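Local coordinates for protein putative branched-chain amino acid ABC transporter (Chromobacterium violaceum, PDB 4PYR) that binds glutathione and, as a probable LppC-family lipoprotein with a periplasmic-binding-protein-like fold, may act as an enzyme regulator, at residues K1-S13 with S35-V48. Numbering follows the deposited sequence.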
ATOM      1  N   LYS A   1      20.463 -19.749 -11.509  1.00 39.90           N
ATOM      2  CA  LYS A   1      19.211 -19.278 -10.809  1.00 41.36           C
ATOM      3  C   LYS A   1      19.220 -17.851 -10.228  1.00 30.16           C
ATOM      4  O   LYS A   1      20.198 -17.102 -10.400  1.00 43.74           O
ATOM      5  CB  LYS A   1      18.688 -20.341  -9.807  1.00 39.49           C
ATOM      6  CG  LYS A   1      19.330 -20.478  -8.428  1.00 38.57           C
ATOM      7  CD  LYS A   1      18.520 -21.520  -7.651  1.00 29.25           C
ATOM      8  CE  LYS A   1      19.058 -21.839  -6.263  1.00 42.77           C
ATOM      9  NZ  LYS A   1      18.209 -21.287  -5.160  1.00 43.13           N
ATOM     10  N   VAL A   2      18.130 -17.491  -9.597  1.00 30.40           N
ATOM     11  CA  VAL A   2      17.795 -16.130  -9.127  1.00 25.48           C
ATOM     12  C   VAL A   2      18.523 -15.794  -7.829  1.00 26.09           C
ATOM     13  O   VAL A   2      18.441 -16.541  -6.814  1.00 28.14           O
ATOM     14  CB  VAL A   2      16.276 -15.931  -8.954  1.00 24.37           C
ATOM     15  CG1 VAL A   2      15.954 -14.485  -8.567  1.00 27.86           C
ATOM     16  CG2 VAL A   2      15.541 -16.339 -10.234  1.00 31.70           C
ATOM     17  N   ARG A   3      19.274 -14.700  -7.911  1.00 25.98           N
ATOM     18  CA  ARG A   3      19.979 -14.127  -6.779  1.00 26.40           C
ATOM     19  C   ARG A   3      19.449 -12.714  -6.538  1.00 23.06           C
ATOM     20  O   ARG A   3      19.586 -11.835  -7.329  1.00 29.03           O
ATOM     21  CB  ARG A   3      21.493 -14.158  -6.993  1.00 28.80           C
ATOM     22  CG  ARG A   3      22.031 -15.569  -7.189  1.00 36.40           C
ATOM     23  CD  ARG A   3      23.192 -15.985  -6.275  1.00 45.83           C
ATOM     24  NE  ARG A   3      24.010 -14.877  -5.769  1.00 41.33           N
ATOM     25  CZ  ARG A   3      25.142 -14.441  -6.294  1.00 49.36           C
ATOM     26  NH1 ARG A   3      25.749 -13.418  -5.708  1.00 49.51           N
ATOM     27  NH2 ARG A   3      25.678 -15.004  -7.381  1.00 51.84           N
ATOM     28  N   ILE A   4      18.782 -12.523  -5.423  1.00 21.99           N
ATOM     29  CA  ILE A   4      18.123 -11.243  -5.150  1.00 20.40           C
ATOM     30  C   ILE A   4      18.961 -10.433  -4.191  1.00 20.37           C
ATOM     31  O   ILE A   4      19.269 -10.887  -3.105  1.00 20.07           O
ATOM     32  CB  ILE A   4      16.754 -11.471  -4.462  1.00 18.76           C
ATOM     33  CG1 ILE A   4      15.850 -12.373  -5.323  1.00 21.99           C
ATOM     34  CG2 ILE A   4      16.024 -10.143  -4.175  1.00 18.65           C
ATOM     35  CD1 ILE A   4      14.547 -12.746  -4.625  1.00 21.55           C
ATOM     36  N   GLY A   5      19.319  -9.214  -4.566  1.00 19.73           N
ATOM     37  CA  GLY A   5      20.008  -8.351  -3.626  1.00 19.18           C
ATOM     38  C   GLY A   5      18.948  -7.612  -2.872  1.00 19.92           C
ATOM     39  O   GLY A   5      18.066  -7.018  -3.466  1.00 19.46           O
ATOM     40  N   VAL A   6      18.993  -7.719  -1.544  1.00 17.38           N
ATOM     41  CA  VAL A   6      18.007  -7.069  -0.665  1.00 17.68           C
ATOM     42  C   VAL A   6      18.735  -5.891  -0.015  1.00 18.25           C
ATOM     43  O   VAL A   6      19.538  -6.082   0.874  1.00 19.92           O
ATOM     44  CB  VAL A   6      17.464  -8.045   0.375  1.00 18.72           C
ATOM     45  CG1 VAL A   6      16.325  -7.345   1.135  1.00 18.92           C
ATOM     46  CG2 VAL A   6      16.967  -9.329  -0.260  1.00 20.43           C
ATOM     47  N   ILE A   7      18.505  -4.693  -0.545  1.00 16.58           N
ATOM     48  CA  ILE A   7      19.283  -3.511  -0.235  1.00 18.34           C
ATOM     49  C   ILE A   7      18.361  -2.510   0.440  1.00 20.65           C
ATOM     50  O   ILE A   7      17.619  -1.761  -0.198  1.00 19.42           O
ATOM     51  CB  ILE A   7      19.869  -2.922  -1.554  1.00 19.70           C
ATOM     52  CG1 ILE A   7      20.685  -4.028  -2.218  1.00 21.06           C
ATOM     53  CG2 ILE A   7      20.751  -1.749  -1.238  1.00 22.94           C
ATOM     54  CD1 ILE A   7      21.401  -3.654  -3.487  1.00 24.05           C
ATOM     55  N   LEU A   8      18.427  -2.512   1.772  1.00 16.96           N
ATOM     56  CA  LEU A   8      17.507  -1.745   2.609  1.00 19.87           C
ATOM     57  C   LEU A   8      18.309  -1.045   3.696  1.00 20.24           C
ATOM     58  O   LEU A   8      19.427  -1.416   3.989  1.00 20.10           O
ATOM     59  CB  LEU A   8      16.454  -2.643   3.207  1.00 19.53           C
ATOM     60  CG  LEU A   8      15.527  -3.335   2.200  1.00 20.04           C
ATOM     61  CD1 LEU A   8      14.614  -4.360   2.856  1.00 21.64           C
ATOM     62  CD2 LEU A   8      14.704  -2.331   1.391  1.00 21.08           C
ATOM     63  N   PRO A   9      17.731   0.019   4.289  1.00 22.01           N
ATOM     64  CA  PRO A   9      18.420   0.751   5.354  1.00 22.77           C
ATOM     65  C   PRO A   9      18.776  -0.102   6.567  1.00 21.18           C
ATOM     66  O   PRO A   9      18.027  -1.024   6.885  1.00 20.14           O
ATOM     67  CB  PRO A   9      17.406   1.846   5.736  1.00 24.07           C
ATOM     68  CG  PRO A   9      16.530   2.005   4.542  1.00 23.81           C
ATOM     69  CD  PRO A   9      16.453   0.655   3.917  1.00 20.38           C
ATOM     70  N   ALA A  10      19.911   0.213   7.193  1.00 23.06           N
ATOM     71  CA  ALA A  10      20.316  -0.405   8.447  1.00 25.41           C
ATOM     72  C   ALA A  10      19.373  -0.035   9.603  1.00 28.46           C
ATOM     73  O   ALA A  10      18.616   0.926   9.554  1.00 26.21           O
ATOM     74  CB  ALA A  10      21.735   0.010   8.799  1.00 26.29           C
ATOM     75  N   GLU A  11      19.414  -0.826  10.651  1.00 32.28           N
ATOM     76  CA  GLU A  11      18.636  -0.510  11.869  1.00 35.35           C
ATOM     77  C   GLU A  11      18.546   0.983  12.319  1.00 32.05           C
ATOM     78  O   GLU A  11      17.452   1.447  12.644  1.00 38.13           O
ATOM     79  CB  GLU A  11      19.129  -1.388  13.011  1.00 40.50           C
ATOM     80  CG  GLU A  11      18.582  -2.809  12.953  1.00 34.94           C
ATOM     81  CD  GLU A  11      17.337  -3.030  13.811  1.00 32.26           C
ATOM     82  OE1 GLU A  11      17.017  -2.160  14.651  1.00 43.66           O
ATOM     83  OE2 GLU A  11      16.709  -4.106  13.683  1.00 36.55           O
ATOM     84  N   SER A  12      19.654   1.731  12.297  1.00 39.38           N
ATOM     85  CA  SER A  12      19.730   3.108  12.847  1.00 35.18           C
ATOM     86  C   SER A  12      19.184   4.205  11.938  1.00 35.26           C
ATOM     87  O   SER A  12      19.035   5.364  12.386  1.00 39.20           O
ATOM     88  CB  SER A  12      21.164   3.478  13.089  1.00 39.16           C
ATOM     89  OG  SER A  12      21.775   3.677  11.815  1.00 41.66           O
ATOM     90  N   SER A  13      18.988   3.897  10.661  1.00 28.15           N
ATOM     91  CA  SER A  13      18.214   4.771   9.794  1.00 33.80           C
ATOM     92  C   SER A  13      16.895   5.051  10.497  1.00 33.97           C
ATOM     93  O   SER A  13      16.385   4.212  11.278  1.00 30.94           O
ATOM     94  CB  SER A  13      17.939   4.126   8.418  1.00 35.65           C
ATOM     95  OG  SER A  13      17.125   4.947   7.530  1.00 32.07           O
ATOM     96  N   SER A  35      12.862 -20.311  -4.404  1.00 23.10           N
ATOM     97  CA  SER A  35      13.029 -20.021  -5.806  1.00 24.24           C
ATOM     98  C   SER A  35      14.198 -19.035  -6.051  1.00 24.62           C
ATOM     99  O   SER A  35      14.484 -18.695  -7.200  1.00 27.77           O
ATOM    100  CB  SER A  35      11.679 -19.502  -6.331  1.00 23.74           C
ATOM    101  OG  SER A  35      11.148 -18.529  -5.430  1.00 27.56           O
ATOM    102  N   ALA A  36      14.912 -18.633  -4.990  1.00 23.40           N
ATOM    103  CA  ALA A  36      15.992 -17.656  -5.092  1.00 23.41           C
ATOM    104  C   ALA A  36      16.916 -17.690  -3.879  1.00 23.28           C
ATOM    105  O   ALA A  36      16.525 -18.120  -2.771  1.00 27.24           O
ATOM    106  CB  ALA A  36      15.439 -16.237  -5.245  1.00 22.61           C
ATOM    107  N   GLU A  37      18.122 -17.184  -4.097  1.00 26.05           N
ATOM    108  CA  GLU A  37      19.092 -16.936  -3.047  1.00 26.94           C
ATOM    109  C   GLU A  37      19.067 -15.475  -2.695  1.00 24.85           C
ATOM    110  O   GLU A  37      18.934 -14.642  -3.563  1.00 25.70           O
ATOM    111  CB  GLU A  37      20.482 -17.313  -3.528  1.00 29.53           C
ATOM    112  CG  GLU A  37      21.557 -17.216  -2.451  1.00 35.30           C
ATOM    113  CD  GLU A  37      22.853 -17.922  -2.837  1.00 33.33           C
ATOM    114  OE1 GLU A  37      22.829 -18.856  -3.682  1.00 40.36           O
ATOM    115  OE2 GLU A  37      23.918 -17.545  -2.278  1.00 49.97           O
ATOM    116  N   LEU A  38      19.155 -15.144  -1.412  1.00 24.80           N
ATOM    117  CA  LEU A  38      19.224 -13.763  -0.988  1.00 23.43           C
ATOM    118  C   LEU A  38      20.679 -13.313  -0.756  1.00 24.68           C
ATOM    119  O   LEU A  38      21.493 -14.046  -0.194  1.00 26.12           O
ATOM    120  CB  LEU A  38      18.434 -13.587   0.315  1.00 22.11           C
ATOM    121  CG  LEU A  38      16.966 -14.005   0.305  1.00 20.98           C
ATOM    122  CD1 LEU A  38      16.308 -13.723   1.687  1.00 23.19           C
ATOM    123  CD2 LEU A  38      16.171 -13.317  -0.757  1.00 18.61           C
ATOM    124  N   TYR A  39      20.956 -12.086  -1.160  1.00 22.02           N
ATOM    125  CA  TYR A  39      22.207 -11.387  -0.844  1.00 23.80           C
ATOM    126  C   TYR A  39      21.773 -10.128  -0.119  1.00 22.07           C
ATOM    127  O   TYR A  39      21.100  -9.273  -0.665  1.00 22.13           O
ATOM    128  CB  TYR A  39      22.929 -11.071  -2.170  1.00 25.68           C
ATOM    129  CG  TYR A  39      24.124 -10.160  -2.091  1.00 26.97           C
ATOM    130  CD1 TYR A  39      23.983  -8.785  -1.857  1.00 27.00           C
ATOM    131  CD2 TYR A  39      25.407 -10.656  -2.288  1.00 32.47           C
ATOM    132  CE1 TYR A  39      25.092  -7.941  -1.812  1.00 26.97           C
ATOM    133  CE2 TYR A  39      26.517  -9.812  -2.244  1.00 33.28           C
ATOM    134  CZ  TYR A  39      26.352  -8.464  -2.005  1.00 29.24           C
ATOM    135  OH  TYR A  39      27.452  -7.621  -1.967  1.00 35.01           O
ATOM    136  N   SER A  40      22.078 -10.047   1.168  1.00 23.58           N
ATOM    137  CA  SER A  40      21.519  -8.972   1.979  1.00 22.53           C
ATOM    138  C   SER A  40      22.608  -8.012   2.332  1.00 23.96           C
ATOM    139  O   SER A  40      23.658  -8.399   2.816  1.00 26.83           O
ATOM    140  CB  SER A  40      20.937  -9.572   3.262  1.00 25.27           C
ATOM    141  OG  SER A  40      19.869 -10.450   2.918  1.00 28.27           O
ATOM    142  N   VAL A  41      22.359  -6.736   2.063  1.00 23.24           N
ATOM    143  CA  VAL A  41      23.277  -5.710   2.491  1.00 26.62           C
ATOM    144  C   VAL A  41      22.484  -4.481   2.945  1.00 24.31           C
ATOM    145  O   VAL A  41      21.386  -4.180   2.446  1.00 23.25           O
ATOM    146  CB  VAL A  41      24.261  -5.367   1.371  1.00 30.81           C
ATOM    147  CG1 VAL A  41      23.518  -4.693   0.255  1.00 31.69           C
ATOM    148  CG2 VAL A  41      25.411  -4.504   1.878  1.00 33.01           C
ATOM    149  N   ASP A  42      23.024  -3.821   3.955  1.00 24.82           N
ATOM    150  CA  ASP A  42      22.477  -2.531   4.375  1.00 26.66           C
ATOM    151  C   ASP A  42      23.008  -1.403   3.512  1.00 26.38           C
ATOM    152  O   ASP A  42      24.198  -1.325   3.325  1.00 29.18           O
ATOM    153  CB  ASP A  42      22.880  -2.215   5.806  1.00 29.43           C
ATOM    154  CG  ASP A  42      22.190  -3.100   6.809  1.00 31.43           C
ATOM    155  OD1 ASP A  42      21.226  -3.782   6.439  1.00 30.27           O
ATOM    156  OD2 ASP A  42      22.605  -3.073   7.977  1.00 35.83           O
ATOM    157  N   ALA A  43      22.127  -0.536   3.016  1.00 25.97           N
ATOM    158  CA  ALA A  43      22.544   0.656   2.312  1.00 26.36           C
ATOM    159  C   ALA A  43      21.382   1.630   2.273  1.00 27.99           C
ATOM    160  O   ALA A  43      20.192   1.232   2.162  1.00 26.31           O
ATOM    161  CB  ALA A  43      22.939   0.301   0.871  1.00 28.43           C
ATOM    162  N   THR A  44      21.727   2.905   2.285  1.00 32.66           N
ATOM    163  CA  THR A  44      20.771   3.959   2.013  1.00 32.83           C
ATOM    164  C   THR A  44      21.586   5.203   1.667  1.00 34.18           C
ATOM    165  O   THR A  44      22.754   5.303   2.029  1.00 36.31           O
ATOM    166  CB  THR A  44      19.851   4.228   3.228  1.00 35.42           C
ATOM    167  OG1 THR A  44      18.794   5.119   2.860  1.00 45.60           O
ATOM    168  CG2 THR A  44      20.603   4.829   4.327  1.00 26.45           C
ATOM    169  N   GLY A  45      20.951   6.111   0.929  1.00 39.61           N
ATOM    170  CA  GLY A  45      21.497   7.395   0.539  1.00 32.32           C
ATOM    171  C   GLY A  45      22.917   7.374  -0.003  1.00 40.19           C
ATOM    172  O   GLY A  45      23.188   6.811  -1.057  1.00 39.40           O
ATOM    173  N   ASP A  46      23.818   7.946   0.782  1.00 41.56           N
ATOM    174  CA  ASP A  46      25.205   8.189   0.404  1.00 39.68           C
ATOM    175  C   ASP A  46      26.011   6.964  -0.070  1.00 35.00           C
ATOM    176  O   ASP A  46      27.033   7.143  -0.744  1.00 36.92           O
ATOM    177  CB  ASP A  46      25.934   8.817   1.622  1.00 41.77           C
ATOM    178  CG  ASP A  46      26.771  10.029   1.281  1.00 44.97           C
ATOM    179  OD1 ASP A  46      26.704  10.581   0.153  1.00 48.95           O
ATOM    180  OD2 ASP A  46      27.486  10.456   2.197  1.00 48.80           O
ATOM    181  N   ASN A  47      25.622   5.752   0.334  1.00 33.61           N
ATOM    182  CA  ASN A  47      26.320   4.531  -0.114  1.00 34.97           C
ATOM    183  C   ASN A  47      25.491   3.571  -0.967  1.00 34.50           C
ATOM    184  O   ASN A  47      25.973   2.492  -1.314  1.00 33.72           O
ATOM    185  CB  ASN A  47      26.910   3.758   1.079  1.00 34.52           C
ATOM    186  CG  ASN A  47      25.857   3.144   1.975  1.00 29.39           C
ATOM    187  OD1 ASN A  47      24.658   3.051   1.656  1.00 31.57           O
ATOM    188  ND2 ASN A  47      26.317   2.690   3.108  1.00 35.19           N
ATOM    189  N   VAL A  48      24.250   3.952  -1.275  1.00 34.85           N
ATOM    190  CA  VAL A  48      23.312   3.030  -1.926  1.00 30.97           C
ATOM    191  C   VAL A  48      23.816   2.655  -3.299  1.00 32.44           C
ATOM    192  O   VAL A  48      23.755   1.497  -3.677  1.00 29.75           O
ATOM    193  CB  VAL A  48      21.886   3.586  -1.969  1.00 30.89           C
ATOM    194  CG1 VAL A  48      21.761   4.708  -2.984  1.00 35.29           C
ATOM    195  CG2 VAL A  48      20.903   2.476  -2.290  1.00 29.83           C
TER
HETATM  196  O   HOH W   1      18.018   0.957   0.516  1.00 29.25           O
HETATM  197  O   HOH W   2      21.047  -3.126  10.305  1.00 36.89           O
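Ile4 of strand 2-8 packs against Ala36 and Leu38 of strand 36-42. Its CB lies 4.2 Å from Leu38 CD2. CG1, beside the backbone N (chi1 -57°), comes within 3.9 Å of Ala36 CB, and the extended chi2 of 174° carries CD1 on to that same methyl, at 3.7 Å. The small Ala36 leaves room for this reach. On the same face Val6 CG2 meets Leu38 CD2, under helix 16-33. On the opposite face Ile7 lies beside Val41, the two side chains pointing the same way. Beta-branched Ile7 fills both directions along the strand, CG1 3.8 Å from Val41 CG1 and CG2 3.7 Å from Ala43 CB; helix 48-57 covers this face through Ala55. Gly5 CA comes within 3.3 Å of Tyr39 O in a CA-H...O contact. Alternating bonds join the backbones, among them Ile4 N to Glu37 O, nearly straight; the strands widen slightly at Ile7 and Leu8, where Leu8 N to Val41 O is weak, before Ala43 N bonds to Leu8 O. A water bridges Ile7 O and Ala43 O. Arg3 and Glu37 run alongside each other, but Glu37 OE2, 4.4 Å from Arg3 NE, lies well out of the guanidinium plane, so only their charges attract; Arg3 NH1 forms its salt bridge with Asp58. Strand 2-8, helix 16-33 and strand 36-42 form a beta-alpha-beta crossover, as in the Rossmann-like lobes of periplasmic binding proteins.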